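Local coordinates for protein periplasmic beta-glucosidase (Pseudomonas aeruginosa, PDB 6R5T) that probably hydrolyses terminal, non-reducing beta-D-glucosyl residues with release of beta-D-glucose, as a periplasmic glycoside hydrolase of family 3, at residues Y78-G83 and D120-P125; A173-F178 and A214-V219; E713-V718 and S727-L732. The protein carries 1 engineered substitution. All coordinates share one frame; numbering follows the deposited sequence.

Contact 1: Y78-G83 and D120-P125; sequences YDVAHG and DMSFSP. With BGC (beta-D-glucopyranose), chain C.
D79 and F123 stand next to each other at the C-terminal ends of two neighbouring parallel strands, and both turn to the same glucose. The D79 carboxylate holds the sugar through both oxygens: OD1 accepts a bond from O2 of BGC at 2.5 Å, and OD2 one from O3 of BGC at 2.7 Å. This two-point grip on adjacent hydroxyls fixes the carboxylate against the sugar. With CG anti to the carbonyl carbon in both residues (chi1 -76° in D79, -58° in F123), the D79 carboxylate comes to the edge of the F123 ring, near its plane, with D79 OD1 3.2 Å from F123 CB. F123 CB also lies 3.4 Å from BGC O2, so carbon flanks the aspartate-sugar bond.

S122 bonds to the backbone of the other segment. Its OG, anti to its own N, reaches across to V80 and donates to V80 O at 2.8 Å; the hydroxyl comes from above the carbonyl plane, 35° out of it. S124 points its CB at the same carbonyl, 3.2 Å from V80 O, while its OG shares a water with A81 O and also bonds to Y160. The strand pairing itself is short. Y78 N donates to M121 O at 3.1 Å, and Y78 O receives F123 N at 2.9 Å, both in the carbonyl plane. Beyond that bridge F123 forms an inverse gamma turn, and serine hydroxyl and water take over from strand pairing.

Strands 75-78 and 121-122 are neighbours in the parallel barrel sheet of the N-terminal TIM-barrel-like domain. M121 and F123 pack against A174 of strand 172-178, the next strand along, while S124 and P125 rest on helix 146-161.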
ATOM      1  N   TYR A  78     -20.021   2.531  26.267  1.00 14.44           N
ATOM      2  CA  TYR A  78     -20.341   1.486  25.270  1.00 14.31           C
ATOM      3  C   TYR A  78     -19.963   1.965  23.878  1.00 15.35           C
ATOM      4  O   TYR A  78     -19.679   3.117  23.670  1.00 17.70           O
ATOM      5  CB  TYR A  78     -21.809   1.160  25.382  1.00 15.04           C
ATOM      6  CG  TYR A  78     -22.314  -0.097  24.721  1.00 15.20           C
ATOM      7  CD1 TYR A  78     -21.628  -1.295  24.802  1.00 16.27           C
ATOM      8  CD2 TYR A  78     -23.520  -0.069  24.050  1.00 16.63           C
ATOM      9  CE1 TYR A  78     -22.121  -2.455  24.228  1.00 16.47           C
ATOM     10  CE2 TYR A  78     -24.042  -1.231  23.490  1.00 16.17           C
ATOM     11  CZ  TYR A  78     -23.336  -2.417  23.591  1.00 17.39           C
ATOM     12  OH  TYR A  78     -23.845  -3.576  23.073  1.00 20.90           O
ATOM     13  N   ASP A  79     -19.931   1.025  22.956  1.00 17.16           N
ATOM     14  CA  ASP A  79     -19.605   1.208  21.512  1.00 17.47           C
ATOM     15  C   ASP A  79     -20.932   1.495  20.794  1.00 17.36           C
ATOM     16  O   ASP A  79     -21.464   0.641  20.119  1.00 16.94           O
ATOM     17  CB  ASP A  79     -18.861  -0.023  21.012  1.00 18.35           C
ATOM     18  CG  ASP A  79     -17.405  -0.073  21.455  1.00 23.64           C
ATOM     19  OD1 ASP A  79     -16.670   0.898  21.121  1.00 24.54           O
ATOM     20  OD2 ASP A  79     -16.980  -1.077  22.085  1.00 25.17           O
ATOM     21  N   VAL A  80     -21.439   2.696  20.971  1.00 16.79           N
ATOM     22  CA  VAL A  80     -22.634   3.199  20.282  1.00 16.57           C
ATOM     23  C   VAL A  80     -22.119   3.892  19.026  1.00 19.75           C
ATOM     24  O   VAL A  80     -21.769   5.039  19.058  1.00 19.72           O
ATOM     25  CB  VAL A  80     -23.482   4.085  21.194  1.00 18.40           C
ATOM     26  CG1 VAL A  80     -24.680   4.556  20.466  1.00 17.82           C
ATOM     27  CG2 VAL A  80     -23.918   3.348  22.439  1.00 19.73           C
ATOM     28  N   ALA A  81     -21.920   3.099  17.992  1.00 18.00           N
ATOM     29  CA  ALA A  81     -21.209   3.524  16.763  1.00 18.05           C
ATOM     30  C   ALA A  81     -22.183   4.123  15.744  1.00 15.77           C
ATOM     31  O   ALA A  81     -21.860   5.147  15.156  1.00 18.06           O
ATOM     32  CB  ALA A  81     -20.503   2.315  16.210  1.00 18.05           C
ATOM     33  N   HIS A  82     -23.318   3.458  15.497  1.00 14.09           N
ATOM     34  CA  HIS A  82     -24.326   3.897  14.509  1.00 14.82           C
ATOM     35  C   HIS A  82     -25.702   3.494  15.028  1.00 15.17           C
ATOM     36  O   HIS A  82     -26.507   2.981  14.251  1.00 14.09           O
ATOM     37  CB  HIS A  82     -24.025   3.344  13.107  1.00 13.66           C
ATOM     38  CG  HIS A  82     -23.952   1.867  12.991  1.00 13.21           C
ATOM     39  ND1 HIS A  82     -24.979   1.120  12.489  1.00 13.36           N
ATOM     40  CD2 HIS A  82     -22.981   1.000  13.316  1.00 13.91           C
ATOM     41  CE1 HIS A  82     -24.637  -0.163  12.503  1.00 14.47           C
ATOM     42  NE2 HIS A  82     -23.424  -0.271  13.040  1.00 13.59           N
ATOM     43  N   GLY A  83     -25.917   3.708  16.327  1.00 13.62           N
ATOM     44  CA  GLY A  83     -27.189   3.310  16.951  1.00 14.23           C
ATOM     45  C   GLY A  83     -26.938   2.585  18.219  1.00 13.96           C
ATOM     46  O   GLY A  83     -25.917   1.895  18.345  1.00 14.99           O
ATOM     47  N   ASP A 120     -23.241   6.887  29.892  1.00 13.74           N
ATOM     48  CA  ASP A 120     -22.707   8.250  29.947  1.00 14.54           C
ATOM     49  C   ASP A 120     -21.794   8.557  28.759  1.00 14.87           C
ATOM     50  O   ASP A 120     -21.478   9.718  28.565  1.00 15.98           O
ATOM     51  CB  ASP A 120     -21.825   8.449  31.176  1.00 15.87           C
ATOM     52  CG  ASP A 120     -22.471   8.080  32.494  1.00 17.75           C
ATOM     53  OD1 ASP A 120     -23.515   8.722  32.806  1.00 18.62           O
ATOM     54  OD2 ASP A 120     -22.033   7.095  33.121  1.00 18.36           O
ATOM     55  N   MET A 121     -21.297   7.531  28.062  1.00 14.87           N
ATOM     56  CA  MET A 121     -20.191   7.730  27.095  1.00 14.96           C
ATOM     57  C   MET A 121     -20.297   6.697  25.968  1.00 13.96           C
ATOM     58  O   MET A 121     -20.613   5.534  26.211  1.00 14.65           O
ATOM     59  CB  MET A 121     -18.839   7.614  27.781  1.00 14.89           C
ATOM     60  CG  MET A 121     -17.674   7.706  26.787  1.00 16.21           C
ATOM     61  SD  MET A 121     -16.059   7.398  27.571  1.00 17.42           S
ATOM     62  CE  MET A 121     -15.882   8.900  28.497  1.00 19.16           C
ATOM     63  N   SER A 122     -20.029   7.155  24.758  1.00 12.94           N
ATOM     64  CA  SER A 122     -19.801   6.236  23.629  1.00 14.64           C
ATOM     65  C   SER A 122     -18.359   6.344  23.155  1.00 13.00           C
ATOM     66  O   SER A 122     -17.841   7.448  23.004  1.00 13.72           O
ATOM     67  CB  SER A 122     -20.744   6.500  22.491  1.00 15.77           C
ATOM     68  OG  SER A 122     -20.495   5.528  21.451  1.00 16.55           O
ATOM     69  N   PHE A 123     -17.817   5.191  22.779  1.00 15.20           N
ATOM     70  CA  PHE A 123     -16.541   5.152  22.029  1.00 13.63           C
ATOM     71  C   PHE A 123     -16.879   5.411  20.558  1.00 14.15           C
ATOM     72  O   PHE A 123     -16.974   4.467  19.769  1.00 15.67           O
ATOM     73  CB  PHE A 123     -15.891   3.806  22.255  1.00 16.21           C
ATOM     74  CG  PHE A 123     -15.606   3.470  23.700  1.00 18.01           C
ATOM     75  CD1 PHE A 123     -15.019   4.380  24.555  1.00 17.82           C
ATOM     76  CD2 PHE A 123     -15.905   2.219  24.174  1.00 18.13           C
ATOM     77  CE1 PHE A 123     -14.771   4.014  25.874  1.00 17.02           C
ATOM     78  CE2 PHE A 123     -15.663   1.866  25.484  1.00 18.31           C
ATOM     79  CZ  PHE A 123     -15.079   2.768  26.312  1.00 16.34           C
ATOM     80  N   SER A 124     -17.096   6.652  20.237  1.00 15.03           N
ATOM     81  CA  SER A 124     -17.620   7.141  18.934  0.65 14.68           C
ATOM     82  C   SER A 124     -17.466   8.653  18.960  1.00 15.10           C
ATOM     83  O   SER A 124     -17.495   9.223  20.041  1.00 15.33           O
ATOM     84  CB  SER A 124     -19.068   6.712  18.782  0.65 15.74           C
ATOM     85  OG  SER A 124     -19.679   7.069  17.530  0.65 16.99           O
ATOM     86  N   PRO A 125     -17.311   9.357  17.828  1.00 13.97           N
ATOM     87  CA  PRO A 125     -17.284   8.777  16.475  1.00 13.63           C
ATOM     88  C   PRO A 125     -15.910   8.178  16.118  1.00 13.67           C
ATOM     89  O   PRO A 125     -14.884   8.590  16.612  1.00 14.13           O
ATOM     90  CB  PRO A 125     -17.544   9.997  15.614  1.00 14.71           C
ATOM     91  CG  PRO A 125     -16.923  11.134  16.364  1.00 14.35           C
ATOM     92  CD  PRO A 125     -17.227  10.811  17.807  1.00 14.62           C
TER
HETATM   93  C2  BGC C   1     -13.785  -0.114  20.611  1.00 24.31           C
HETATM   94  C3  BGC C   1     -13.273  -0.966  21.790  1.00 26.51           C
HETATM   95  C4  BGC C   1     -12.886  -2.342  21.182  1.00 26.68           C
HETATM   96  C5  BGC C   1     -11.768  -2.071  20.159  1.00 26.59           C
HETATM   97  C6  BGC C   1     -11.321  -3.320  19.431  1.00 26.36           C
HETATM   98  C1  BGC C   1     -12.685  -0.016  19.547  1.00 23.39           C
HETATM   99  O1  BGC C   1     -13.287   0.663  18.489  1.00 21.73           O
HETATM  100  O2  BGC C   1     -14.170   1.208  20.968  1.00 23.90           O
HETATM  101  O3  BGC C   1     -14.350  -1.153  22.730  1.00 27.70           O
HETATM  102  O4  BGC C   1     -12.391  -3.166  22.250  1.00 27.37           O
HETATM  103  O5  BGC C   1     -12.302  -1.318  19.111  1.00 23.06           O
HETATM  104  O6  BGC C   1     -10.259  -3.000  18.525  1.00 24.20           O
HETATM  105  O   HOH W   1     -19.071   5.977  15.149  1.00 26.39           O

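Contact 2: A173-F178 and A214-V219; sequences AAVKHF and AGAGAV. With BGC (beta-D-glucopyranose), chain C.
K176 and H177 meet the glucose on the same hydroxyl. K176 NZ, at the end of a side chain extended beyond CG, donates to O1 of BGC at 2.8 Å and to O2 at 3.0 Å. H177 NE2 is paired with BGC O1 at 2.7 Å, the hydroxyl lying at the edge of the imidazole, while K176 CG covers one ring face. A cis peptide joins these two residues. Further out, H177 ND1 is bonded to D128, and K176 NZ to the carbonyl of F123, which holds both groups in place.

The strand that carries them is paired with 218-219. A218 N donates to A173 O, and V175 N to A218 O at 3.1 Å, the latter from 42° above the carbonyl plane. On one face the methyls of A174 and A218 meet, with CB to CB 3.7 Å; on the other, V175 and V219 run side by side. The side chains of F178 and V219 cross obliquely, F178 CB 3.4 Å from V219 CG1. G215 ends helix 206-213 in a Schellman motif, leading into this strand.

A lysine and a histidine on one hydroxyl would be expected to polarise it, and D128 probably favours a proton on H177 ND1.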
ATOM      1  N   ALA A 173     -18.632  11.996  23.987  1.00 13.22           N
ATOM      2  CA  ALA A 173     -18.020  11.373  22.789  1.00 13.46           C
ATOM      3  C   ALA A 173     -16.556  11.074  23.162  1.00 13.85           C
ATOM      4  O   ALA A 173     -15.841  11.975  23.627  1.00 15.87           O
ATOM      5  CB  ALA A 173     -18.055  12.302  21.618  1.00 13.98           C
ATOM      6  N   ALA A 174     -16.112   9.856  22.938  1.00 13.42           N
ATOM      7  CA  ALA A 174     -14.703   9.457  22.969  1.00 13.69           C
ATOM      8  C   ALA A 174     -14.310   9.180  21.499  1.00 13.23           C
ATOM      9  O   ALA A 174     -14.532   8.095  21.028  1.00 13.71           O
ATOM     10  CB  ALA A 174     -14.487   8.257  23.867  1.00 15.33           C
ATOM     11  N   VAL A 175     -13.781  10.205  20.855  1.00 12.46           N
ATOM     12  CA  VAL A 175     -13.393  10.150  19.419  1.00 12.28           C
ATOM     13  C   VAL A 175     -12.288   9.095  19.283  1.00 12.69           C
ATOM     14  O   VAL A 175     -11.402   8.964  20.149  1.00 13.31           O
ATOM     15  CB  VAL A 175     -12.993  11.508  18.846  1.00 13.61           C
ATOM     16  CG1 VAL A 175     -11.805  12.146  19.540  1.00 13.05           C
ATOM     17  CG2 VAL A 175     -12.761  11.396  17.347  1.00 13.26           C
ATOM     18  N   LYS A 176     -12.336   8.351  18.175  1.00 12.04           N
ATOM     19  CA  LYS A 176     -11.373   7.217  17.993  1.00 12.64           C
ATOM     20  C   LYS A 176     -11.050   7.123  16.490  1.00 12.96           C
ATOM     21  O   LYS A 176     -11.788   7.683  15.682  1.00 11.89           O
ATOM     22  CB  LYS A 176     -11.975   5.930  18.549  1.00 12.31           C
ATOM     23  CG  LYS A 176     -13.142   5.339  17.777  1.00 13.51           C
ATOM     24  CD  LYS A 176     -13.796   4.192  18.501  1.00 14.37           C
ATOM     25  CE  LYS A 176     -14.852   3.476  17.720  1.00 16.43           C
ATOM     26  NZ  LYS A 176     -15.488   2.441  18.574  1.00 18.44           N
ATOM     27  N   HIS A 177      -9.966   6.458  16.114  1.00 12.20           N
ATOM     28  CA  HIS A 177      -8.942   5.830  16.933  1.00 12.01           C
ATOM     29  C   HIS A 177      -7.672   6.673  16.767  1.00 13.01           C
ATOM     30  O   HIS A 177      -7.119   6.710  15.670  1.00 13.52           O
ATOM     31  CB  HIS A 177      -8.691   4.394  16.493  1.00 12.89           C
ATOM     32  CG  HIS A 177      -9.881   3.506  16.533  1.00 12.90           C
ATOM     33  ND1 HIS A 177     -10.700   3.346  15.430  1.00 14.35           N
ATOM     34  CD2 HIS A 177     -10.340   2.683  17.509  1.00 13.32           C
ATOM     35  CE1 HIS A 177     -11.626   2.446  15.772  1.00 13.27           C
ATOM     36  NE2 HIS A 177     -11.453   2.060  17.001  1.00 14.56           N
ATOM     37  N   PHE A 178      -7.237   7.388  17.800  1.00 12.21           N
ATOM     38  CA  PHE A 178      -6.162   8.399  17.655  1.00 12.10           C
ATOM     39  C   PHE A 178      -4.850   7.639  17.697  1.00 11.90           C
ATOM     40  O   PHE A 178      -4.468   7.151  18.781  1.00 12.99           O
ATOM     41  CB  PHE A 178      -6.313   9.394  18.803  1.00 12.80           C
ATOM     42  CG  PHE A 178      -5.448  10.608  18.674  1.00 13.14           C
ATOM     43  CD1 PHE A 178      -5.591  11.464  17.613  1.00 13.82           C
ATOM     44  CD2 PHE A 178      -4.533  10.932  19.669  1.00 13.49           C
ATOM     45  CE1 PHE A 178      -4.835  12.624  17.526  1.00 13.93           C
ATOM     46  CE2 PHE A 178      -3.730  12.063  19.558  1.00 14.64           C
ATOM     47  CZ  PHE A 178      -3.887  12.923  18.483  1.00 14.72           C
ATOM     48  N   ALA A 214     -14.707  20.502  18.537  1.00 17.57           N
ATOM     49  CA  ALA A 214     -16.168  20.458  18.780  1.00 17.47           C
ATOM     50  C   ALA A 214     -16.440  20.214  20.267  1.00 18.81           C
ATOM     51  O   ALA A 214     -17.619  20.170  20.627  1.00 20.48           O
ATOM     52  CB  ALA A 214     -16.847  19.408  17.927  1.00 17.11           C
ATOM     53  N   GLY A 215     -15.390  19.982  21.064  1.00 16.34           N
ATOM     54  CA  GLY A 215     -15.492  19.808  22.524  1.00 17.03           C
ATOM     55  C   GLY A 215     -15.578  18.354  22.944  1.00 16.66           C
ATOM     56  O   GLY A 215     -16.033  18.080  24.058  1.00 17.29           O
ATOM     57  N   ALA A 216     -15.107  17.387  22.139  1.00 15.08           N
ATOM     58  CA  ALA A 216     -15.163  15.982  22.577  1.00 15.76           C
ATOM     59  C   ALA A 216     -14.536  15.867  23.974  1.00 14.45           C
ATOM     60  O   ALA A 216     -13.425  16.395  24.183  1.00 14.51           O
ATOM     61  CB  ALA A 216     -14.424  15.099  21.602  1.00 15.79           C
ATOM     62  N   GLY A 217     -15.191  15.128  24.873  1.00 15.72           N
ATOM     63  CA  GLY A 217     -14.682  14.951  26.249  1.00 15.93           C
ATOM     64  C   GLY A 217     -13.580  13.920  26.339  1.00 15.48           C
ATOM     65  O   GLY A 217     -12.795  13.963  27.326  1.00 16.13           O
ATOM     66  N   ALA A 218     -13.462  13.029  25.359  1.00 14.23           N
ATOM     67  CA  ALA A 218     -12.476  11.944  25.474  1.00 12.44           C
ATOM     68  C   ALA A 218     -11.895  11.583  24.107  1.00 12.25           C
ATOM     69  O   ALA A 218     -12.488  11.884  23.080  1.00 14.19           O
ATOM     70  CB  ALA A 218     -13.072  10.748  26.138  1.00 13.94           C
ATOM     71  N   VAL A 219     -10.701  11.013  24.168  1.00 13.23           N
ATOM     72  CA  VAL A 219     -10.025  10.479  22.967  1.00 14.28           C
ATOM     73  C   VAL A 219      -9.603   9.030  23.248  1.00 15.56           C
ATOM     74  O   VAL A 219      -8.944   8.775  24.262  1.00 15.35           O
ATOM     75  CB  VAL A 219      -8.811  11.350  22.611  1.00 14.65           C
ATOM     76  CG1 VAL A 219      -7.961  10.652  21.525  1.00 15.22           C
ATOM     77  CG2 VAL A 219      -9.217  12.731  22.227  1.00 15.55           C
TER
HETATM   78  C2  BGC C   1     -13.785  -0.114  20.611  1.00 24.31           C
HETATM   79  C3  BGC C   1     -13.273  -0.966  21.790  1.00 26.51           C
HETATM   80  C4  BGC C   1     -12.886  -2.342  21.182  1.00 26.68           C
HETATM   81  C5  BGC C   1     -11.768  -2.071  20.159  1.00 26.59           C
HETATM   82  C6  BGC C   1     -11.321  -3.320  19.431  1.00 26.36           C
HETATM   83  C1  BGC C   1     -12.685  -0.016  19.547  1.00 23.39           C
HETATM   84  O1  BGC C   1     -13.287   0.663  18.489  1.00 21.73           O
HETATM   85  O2  BGC C   1     -14.170   1.208  20.968  1.00 23.90           O
HETATM   86  O3  BGC C   1     -14.350  -1.153  22.730  1.00 27.70           O
HETATM   87  O4  BGC C   1     -12.391  -3.166  22.250  1.00 27.37           O
HETATM   88  O5  BGC C   1     -12.302  -1.318  19.111  1.00 23.06           O
HETATM   89  O6  BGC C   1     -10.259  -3.000  18.525  1.00 24.20           O

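Contact 3: E713-V718 and S727-L732; sequences EFKVFV and SRSFTL
The hairpin strands 713-718 and 727-732 run antiparallel, and each side of the pair is packed in its own way. On the side of F714, V716 and F730, the F730 ring fits into the angle formed by F714 and V716, one over its face and the other at its edge. F730 CG takes the crowded position between N and carbonyl carbon (chi1 71°), which swings the ring across to the opposite strand. There F714 CB sits 3.9 Å from the ring centroid, while V716 CG2 lies 3.6 Å from F730 CE1. The F714 and F730 rings are near parallel but slid apart, their centroids 5.6 Å apart, so they barely overlap. Past this step L732 CB fills in at the edge of the F714 ring, 3.6 Å from F714 CE1.

The opposite side is more polar. S727 CB presses on one face of the F717 ring, 3.9 Å from its centroid and offset toward the rim. Farther along, the extended E713 side chain leans over to S729, whose OG donates to E713 OE2 at 2.7 Å on the anti lone pair, while K715 CG passes beside the same hydroxyl.

Four backbone hydrogen bonds, those donated by F714 N and V716 N nearly straight, link F714 with F730 and V716 with R728. In the fibronectin type III-like region, strand 712-719 is paired on its other side with strand 651-660; F714 touches the magnesium ligand D661. V718 and F730 reach strand 636-645, and strand 725-732 pairs with 630-631.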
ATOM      1  N   GLU A 713      -2.408  30.706  -8.911  1.00 16.14           N
ATOM      2  CA  GLU A 713      -3.663  30.208  -9.444  1.00 16.61           C
ATOM      3  C   GLU A 713      -4.282  29.188  -8.483  1.00 14.99           C
ATOM      4  O   GLU A 713      -3.556  28.338  -7.927  1.00 16.23           O
ATOM      5  CB  GLU A 713      -3.432  29.517 -10.792  1.00 18.48           C
ATOM      6  CG  GLU A 713      -4.725  29.088 -11.460  1.00 21.92           C
ATOM      7  CD  GLU A 713      -4.527  28.371 -12.784  1.00 24.89           C
ATOM      8  OE1 GLU A 713      -3.346  28.080 -13.113  1.00 24.26           O
ATOM      9  OE2 GLU A 713      -5.536  28.125 -13.487  1.00 23.36           O
ATOM     10  N   PHE A 714      -5.592  29.228  -8.360  1.00 14.05           N
ATOM     11  CA  PHE A 714      -6.400  28.100  -7.837  1.00 14.98           C
ATOM     12  C   PHE A 714      -7.470  27.788  -8.853  1.00 15.46           C
ATOM     13  O   PHE A 714      -8.044  28.710  -9.453  1.00 15.61           O
ATOM     14  CB  PHE A 714      -7.010  28.446  -6.491  1.00 15.83           C
ATOM     15  CG  PHE A 714      -5.986  28.541  -5.412  1.00 15.37           C
ATOM     16  CD1 PHE A 714      -5.311  29.727  -5.191  1.00 15.27           C
ATOM     17  CD2 PHE A 714      -5.644  27.444  -4.645  1.00 16.02           C
ATOM     18  CE1 PHE A 714      -4.343  29.803  -4.217  1.00 17.24           C
ATOM     19  CE2 PHE A 714      -4.631  27.514  -3.695  1.00 15.33           C
ATOM     20  CZ  PHE A 714      -3.993  28.703  -3.468  1.00 15.62           C
ATOM     21  N   LYS A 715      -7.771  26.508  -9.015  1.00 15.12           N
ATOM     22  CA  LYS A 715      -8.838  26.057  -9.918  1.00 15.58           C
ATOM     23  C   LYS A 715      -9.969  25.577  -9.033  1.00 13.46           C
ATOM     24  O   LYS A 715      -9.737  24.807  -8.065  1.00 14.26           O
ATOM     25  CB  LYS A 715      -8.374  24.918 -10.842  1.00 17.19           C
ATOM     26  CG  LYS A 715      -7.249  25.290 -11.772  1.00 21.65           C
ATOM     27  CD  LYS A 715      -6.910  24.167 -12.757  1.00 27.06           C
ATOM     28  CE  LYS A 715      -6.368  24.781 -14.030  1.00 37.54           C
ATOM     29  NZ  LYS A 715      -5.932  23.754 -15.000  1.00 40.66           N
ATOM     30  N   VAL A 716     -11.166  26.029  -9.337  1.00 12.43           N
ATOM     31  CA  VAL A 716     -12.416  25.710  -8.630  1.00 13.15           C
ATOM     32  C   VAL A 716     -13.217  24.813  -9.548  1.00 15.23           C
ATOM     33  O   VAL A 716     -13.499  25.210 -10.681  1.00 15.85           O
ATOM     34  CB  VAL A 716     -13.209  26.983  -8.265  1.00 13.33           C
ATOM     35  CG1 VAL A 716     -14.473  26.588  -7.543  1.00 15.19           C
ATOM     36  CG2 VAL A 716     -12.377  27.936  -7.424  1.00 16.54           C
ATOM     37  N   PHE A 717     -13.538  23.601  -9.096  1.00 14.19           N
ATOM     38  CA  PHE A 717     -14.312  22.612  -9.881  1.00 15.45           C
ATOM     39  C   PHE A 717     -15.654  22.398  -9.208  1.00 16.48           C
ATOM     40  O   PHE A 717     -15.716  22.322  -7.968  1.00 16.36           O
ATOM     41  CB  PHE A 717     -13.665  21.241  -9.927  1.00 17.73           C
ATOM     42  CG  PHE A 717     -12.283  21.209 -10.471  1.00 16.94           C
ATOM     43  CD1 PHE A 717     -11.226  21.563  -9.672  1.00 17.23           C
ATOM     44  CD2 PHE A 717     -12.056  20.760 -11.760  1.00 18.28           C
ATOM     45  CE1 PHE A 717      -9.953  21.460 -10.181  1.00 18.21           C
ATOM     46  CE2 PHE A 717     -10.772  20.700 -12.272  1.00 20.67           C
ATOM     47  CZ  PHE A 717      -9.729  21.097 -11.479  1.00 20.39           C
ATOM     48  N   VAL A 718     -16.720  22.406  -9.993  1.00 14.17           N
ATOM     49  CA  VAL A 718     -18.050  22.034  -9.482  1.00 14.86           C
ATOM     50  C   VAL A 718     -18.639  20.946 -10.349  1.00 14.18           C
ATOM     51  O   VAL A 718     -18.418  20.948 -11.570  1.00 14.95           O
ATOM     52  CB  VAL A 718     -18.963  23.277  -9.366  1.00 20.28           C
ATOM     53  CG1 VAL A 718     -20.337  22.859  -8.949  1.00 23.91           C
ATOM     54  CG2 VAL A 718     -18.374  24.252  -8.348  1.00 23.33           C
ATOM     55  N   SER A 727     -14.222  23.572 -14.472  1.00 19.59           N
ATOM     56  CA  SER A 727     -13.448  24.491 -13.617  1.00 17.79           C
ATOM     57  C   SER A 727     -13.415  25.926 -14.103  1.00 18.91           C
ATOM     58  O   SER A 727     -13.605  26.203 -15.302  1.00 18.92           O
ATOM     59  CB  SER A 727     -12.084  23.988 -13.341  1.00 21.28           C
ATOM     60  OG  SER A 727     -11.259  24.065 -14.447  1.00 25.11           O
ATOM     61  N   ARG A 728     -13.248  26.809 -13.131  1.00 16.26           N
ATOM     62  CA  ARG A 728     -12.825  28.211 -13.389  1.00 17.09           C
ATOM     63  C   ARG A 728     -11.683  28.533 -12.448  1.00 17.18           C
ATOM     64  O   ARG A 728     -11.609  27.941 -11.354  1.00 18.17           O
ATOM     65  CB  ARG A 728     -13.952  29.186 -13.071  1.00 19.80           C
ATOM     66  CG  ARG A 728     -15.200  28.965 -13.905  1.00 27.02           C
ATOM     67  CD  ARG A 728     -14.937  29.253 -15.347  1.00 30.16           C
ATOM     68  NE  ARG A 728     -15.222  30.630 -15.647  1.00 42.54           N
ATOM     69  CZ  ARG A 728     -15.106  31.150 -16.876  1.00 51.02           C
ATOM     70  NH1 ARG A 728     -15.405  32.423 -17.097  1.00 51.46           N
ATOM     71  NH2 ARG A 728     -14.667  30.403 -17.874  1.00 50.37           N
ATOM     72  N   SER A 729     -10.843  29.479 -12.839  1.00 16.96           N
ATOM     73  CA  SER A 729      -9.650  29.808 -12.044  1.00 16.67           C
ATOM     74  C   SER A 729      -9.758  31.191 -11.410  1.00 17.31           C
ATOM     75  O   SER A 729     -10.414  32.061 -11.968  1.00 17.54           O
ATOM     76  CB  SER A 729      -8.404  29.707 -12.864  1.00 17.35           C
ATOM     77  OG  SER A 729      -8.223  28.340 -13.215  1.00 21.03           O
ATOM     78  N   PHE A 730      -9.086  31.351 -10.289  1.00 17.05           N
ATOM     79  CA  PHE A 730      -8.814  32.695  -9.742  1.00 15.66           C
ATOM     80  C   PHE A 730      -7.364  32.734  -9.294  1.00 16.98           C
ATOM     81  O   PHE A 730      -6.688  31.712  -9.190  1.00 16.97           O
ATOM     82  CB  PHE A 730      -9.786  33.053  -8.631  1.00 15.76           C
ATOM     83  CG  PHE A 730      -9.585  32.277  -7.357  1.00 16.24           C
ATOM     84  CD1 PHE A 730     -10.218  31.058  -7.183  1.00 16.38           C
ATOM     85  CD2 PHE A 730      -8.799  32.759  -6.329  1.00 15.54           C
ATOM     86  CE1 PHE A 730     -10.044  30.336  -6.021  1.00 16.46           C
ATOM     87  CE2 PHE A 730      -8.618  32.029  -5.172  1.00 16.47           C
ATOM     88  CZ  PHE A 730      -9.254  30.814  -5.024  1.00 15.82           C
ATOM     89  N   THR A 731      -6.884  33.931  -9.012  1.00 15.84           N
ATOM     90  CA  THR A 731      -5.537  34.140  -8.493  1.00 17.32           C
ATOM     91  C   THR A 731      -5.602  34.696  -7.075  1.00 19.25           C
ATOM     92  O   THR A 731      -6.294  35.685  -6.832  1.00 19.58           O
ATOM     93  CB  THR A 731      -4.767  35.107  -9.391  1.00 20.18           C
ATOM     94  OG1 THR A 731      -4.676  34.558 -10.696  1.00 22.83           O
ATOM     95  CG2 THR A 731      -3.379  35.356  -8.872  1.00 21.53           C
ATOM     96  N   LEU A 732      -4.923  34.032  -6.146  1.00 17.44           N
ATOM     97  CA  LEU A 732      -4.713  34.567  -4.783  1.00 17.11           C
ATOM     98  C   LEU A 732      -3.547  35.540  -4.873  1.00 18.68           C
ATOM     99  O   LEU A 732      -2.466  35.163  -5.403  1.00 18.48           O
ATOM    100  CB  LEU A 732      -4.369  33.431  -3.819  1.00 18.96           C
ATOM    101  CG  LEU A 732      -4.145  33.825  -2.370  1.00 19.50           C
ATOM    102  CD1 LEU A 732      -5.439  34.356  -1.760  1.00 20.61           C
ATOM    103  CD2 LEU A 732      -3.618  32.644  -1.571  1.00 21.51           C
TER

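From the N terminus, contact 1 comes first, closing a loop of 36 residues, largely helical, between strands 75-78 and 121-122. Contact 2 opens only after it has closed and spans 35 residues between strands 172-178 and 218-221. The two are in series, neither nesting nor crossing, yet they touch: strands 121-122 and 172-178 are neighbours, so together they join four consecutive strands of the parallel barrel sheet and bring residues to one glucose. Contact 3 follows far down the chain as a beta hairpin, with eight residues between its segments. It belongs to the C-terminal beta domain, its centre about 40 Å from that of contact 1 and about 35 Å from that of contact 2.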